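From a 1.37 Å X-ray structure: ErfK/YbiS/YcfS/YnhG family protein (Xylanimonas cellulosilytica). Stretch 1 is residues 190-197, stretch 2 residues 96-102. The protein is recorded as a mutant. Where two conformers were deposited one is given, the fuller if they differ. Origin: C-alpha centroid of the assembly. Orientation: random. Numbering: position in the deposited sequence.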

# COMPACT_ATOMS: atom_id res chain seq x y z
N ASN A 190 6.64 -2.01 -8.97
CA ASN A 190 6.93 -2.60 -10.24
C ASN A 190 5.65 -2.96 -10.98
O ASN A 190 5.54 -2.74 -12.20
CB ASN A 190 7.85 -3.83 -10.09
CG ASN A 190 9.24 -3.49 -9.59
OD1 ASN A 190 9.74 -2.39 -9.75
ND2 ASN A 190 9.86 -4.50 -8.99
N TRP A 191 4.68 -3.46 -10.24
CA TRP A 191 3.39 -3.78 -10.79
C TRP A 191 2.71 -2.52 -11.36
O TRP A 191 2.20 -2.53 -12.52
CB TRP A 191 2.50 -4.53 -9.83
CG TRP A 191 1.16 -4.87 -10.37
CD1 TRP A 191 0.87 -5.96 -11.15
CD2 TRP A 191 -0.05 -4.09 -10.31
NE1 TRP A 191 -0.46 -5.91 -11.54
CE2 TRP A 191 -1.04 -4.77 -11.05
CE3 TRP A 191 -0.40 -2.89 -9.68
CZ2 TRP A 191 -2.33 -4.26 -11.20
CZ3 TRP A 191 -1.66 -2.38 -9.82
CH2 TRP A 191 -2.66 -3.07 -10.56
N LEU A 192 2.68 -1.43 -10.60
CA LEU A 192 2.13 -0.17 -11.04
C LEU A 192 2.80 0.29 -12.32
O LEU A 192 2.10 0.70 -13.25
CB LEU A 192 2.29 0.87 -9.95
CG LEU A 192 1.39 0.70 -8.73
CD1 LEU A 192 1.83 1.64 -7.60
CD2 LEU A 192 -0.07 0.90 -9.06
N TRP A 193 4.15 0.25 -12.41
CA TRP A 193 4.86 0.68 -13.57
C TRP A 193 4.61 -0.19 -14.78
O TRP A 193 4.38 0.29 -15.90
CB TRP A 193 6.34 0.78 -13.29
CG TRP A 193 6.89 1.97 -12.69
CD1 TRP A 193 6.83 2.31 -11.33
CD2 TRP A 193 7.72 2.96 -13.32
NE1 TRP A 193 7.55 3.44 -11.11
CE2 TRP A 193 8.11 3.87 -12.29
CE3 TRP A 193 8.20 3.15 -14.58
CZ2 TRP A 193 8.97 4.92 -12.51
CZ3 TRP A 193 9.03 4.19 -14.80
CH2 TRP A 193 9.44 5.06 -13.77
N ASP A 194 4.81 -1.49 -14.59
CA ASP A 194 5.11 -2.42 -15.69
C ASP A 194 3.94 -3.26 -16.13
O ASP A 194 3.89 -3.68 -17.24
CB ASP A 194 6.28 -3.31 -15.34
CG ASP A 194 7.57 -2.61 -15.05
OD1 ASP A 194 7.78 -1.50 -15.57
OD2 ASP A 194 8.36 -3.21 -14.23
N SER A 195 3.03 -3.51 -15.23
CA SER A 195 1.88 -4.36 -15.51
C SER A 195 0.61 -3.56 -15.67
O SER A 195 -0.09 -3.64 -16.68
CB SER A 195 1.74 -5.49 -14.45
OG SER A 195 0.65 -6.34 -14.78
N TRP A 196 0.26 -2.81 -14.63
CA TRP A 196 -0.88 -1.90 -14.68
C TRP A 196 -0.67 -0.76 -15.67
O TRP A 196 -1.49 -0.57 -16.58
CB TRP A 196 -1.25 -1.37 -13.29
CG TRP A 196 -2.54 -0.74 -13.22
CD1 TRP A 196 -3.72 -1.27 -13.59
CD2 TRP A 196 -2.85 0.50 -12.60
NE1 TRP A 196 -4.75 -0.42 -13.34
CE2 TRP A 196 -4.25 0.67 -12.69
CE3 TRP A 196 -2.09 1.56 -12.08
CZ2 TRP A 196 -4.89 1.80 -12.22
CZ3 TRP A 196 -2.68 2.65 -11.56
CH2 TRP A 196 -4.03 2.79 -11.61
N GLY A 197 0.40 -0.02 -15.49
CA GLY A 197 0.73 1.16 -16.20
C GLY A 197 0.14 2.35 -15.50
O GLY A 197 -1.06 2.42 -15.21
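Stretch 2 (96-102) ILLAVED

A strand that packs along a helix exposes alternate side chains to it, and a small one among them can lie directly against large aromatic rings. The contact between residues 96–102 and the helix that carries Trp 191, Leu 192 and Trp 196 is a compact example. Residues 96–101 form an extended strand, with phi from -134° to -93° and psi from 115° to 154°; Asp 102 then leaves it with a positive phi of 57°. Strand and helix run in nearly the same direction, their N-to-C axes inclined by 12° and 11.3 Å apart at closest approach. The registration point is Ala 99, whose CA lies 8.0 Å from the CA of Leu 192.

The alternation of the strand is clear. Leu 97 and Ala 99 direct their CA-to-CB bonds toward the helix, whereas Leu 98 and Val 100 direct theirs away. Ala 99 occupies the centre, its single methyl group meeting three helix side chains. Its CB lies over the face of the Trp 196 indole, 3.6 Å from the centroid of the six-membered ring and only 8° off the ring normal, a nearly ideal CH-pi arrangement; the nearest ring atom, Trp 196 CZ2, is 3.7 Å from Ala 99 CB. Trp 191 meets the same methyl differently, with its ring edge: Trp 191 CZ3 is 3.8 Å from Ala 99 CB. Leu 192 completes the group, its CD2 standing 4.3 Å from Ala 99 CB.

The rotamers account for these approaches. Trp 196 points toward the strand from its CA, and chi1 of -166° (t) with chi2 of 55° lays its indole face against Ala 99 while carrying NE1 to the end of the strand. Trp 191 starts sideways, but chi1 of 180° (t) and chi2 of 84° bring the far end of its ring inward. Leu 192, in the m,t conformation, also reaches the strand at Leu 97, whose chi1 and chi2 are both t; this looser contact is 4.4 Å between Leu 192 CD1 and Leu 97 CD2.

The polar link lies at the C-terminal end of the strand. Glu 101 leaves its CA sideways, yet its m,t chain with chi3 of -126° brings the carboxylate nearer, where OE1 accepts a hydrogen bond from Trp 196 NE1 at 2.8 Å, with an N-H...O angle of 141°. Both Glu 101 OE1 and Val 100 O lie near the indole plane at its edge; the latter is 3.5 Å from Trp 196 CZ2. One indole thus offers a face to a methyl and an edge to oxygen atoms. A water 2.9 Å from Glu 101 OE1 extends the polar margin.

The helix itself widens here into a pi-type turn at 191–196, in which Trp 196 N bonds to Trp 191 O at 2.9 Å. Gly 197 follows with phi of 89°, a value that favours glycine.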

# COMPACT_ATOMS: atom_id res chain seq x y z
N ILE A 96 -3.75 3.07 2.57
CA ILE A 96 -3.75 2.18 1.43
C ILE A 96 -3.76 3.02 0.16
O ILE A 96 -4.29 4.15 0.13
CB ILE A 96 -4.94 1.18 1.47
CG1 ILE A 96 -6.27 1.88 1.49
CG2 ILE A 96 -4.80 0.21 2.63
CD1 ILE A 96 -7.49 1.01 1.64
N LEU A 97 -3.22 2.38 -0.87
CA LEU A 97 -3.24 2.90 -2.23
C LEU A 97 -4.13 2.01 -3.05
O LEU A 97 -4.02 0.78 -3.02
CB LEU A 97 -1.79 2.97 -2.77
CG LEU A 97 -1.65 3.51 -4.19
CD1 LEU A 97 -0.27 4.12 -4.34
CD2 LEU A 97 -1.79 2.37 -5.20
N LEU A 98 -5.04 2.61 -3.81
CA LEU A 98 -5.94 1.94 -4.68
C LEU A 98 -5.59 2.23 -6.16
O LEU A 98 -5.52 3.41 -6.52
CB LEU A 98 -7.38 2.35 -4.43
CG LEU A 98 -7.86 2.41 -2.99
CD1 LEU A 98 -9.31 2.85 -2.91
CD2 LEU A 98 -7.67 1.07 -2.34
N ALA A 99 -5.39 1.18 -6.95
CA ALA A 99 -5.24 1.31 -8.39
C ALA A 99 -6.67 1.10 -8.88
O ALA A 99 -7.23 0.02 -8.76
CB ALA A 99 -4.28 0.27 -8.90
N VAL A 100 -7.22 2.15 -9.44
CA VAL A 100 -8.67 2.21 -9.81
C VAL A 100 -8.81 2.43 -11.33
O VAL A 100 -8.08 3.23 -11.92
CB VAL A 100 -9.39 3.34 -9.05
CG1 VAL A 100 -10.89 3.31 -9.30
CG2 VAL A 100 -9.11 3.31 -7.51
N GLU A 101 -9.70 1.69 -11.95
CA GLU A 101 -10.04 1.89 -13.38
C GLU A 101 -11.53 1.90 -13.55
O GLU A 101 -12.25 0.98 -13.17
CB GLU A 101 -9.48 0.82 -14.24
CG GLU A 101 -8.01 0.76 -14.36
CD GLU A 101 -7.61 -0.33 -15.39
OE1 GLU A 101 -6.81 -1.21 -15.02
OE2 GLU A 101 -8.22 -0.36 -16.44
N ASP A 102 -12.09 3.00 -14.04
CA ASP A 102 -13.52 3.11 -14.33
C ASP A 102 -14.37 2.82 -13.08
O ASP A 102 -15.37 2.10 -13.14
CB ASP A 102 -13.90 2.28 -15.55
CG ASP A 102 -13.27 2.81 -16.84
OD1 ASP A 102 -12.97 4.02 -16.91
OD2 ASP A 102 -13.16 1.97 -17.78
O HOH W 1 -4.82 -0.75 -17.09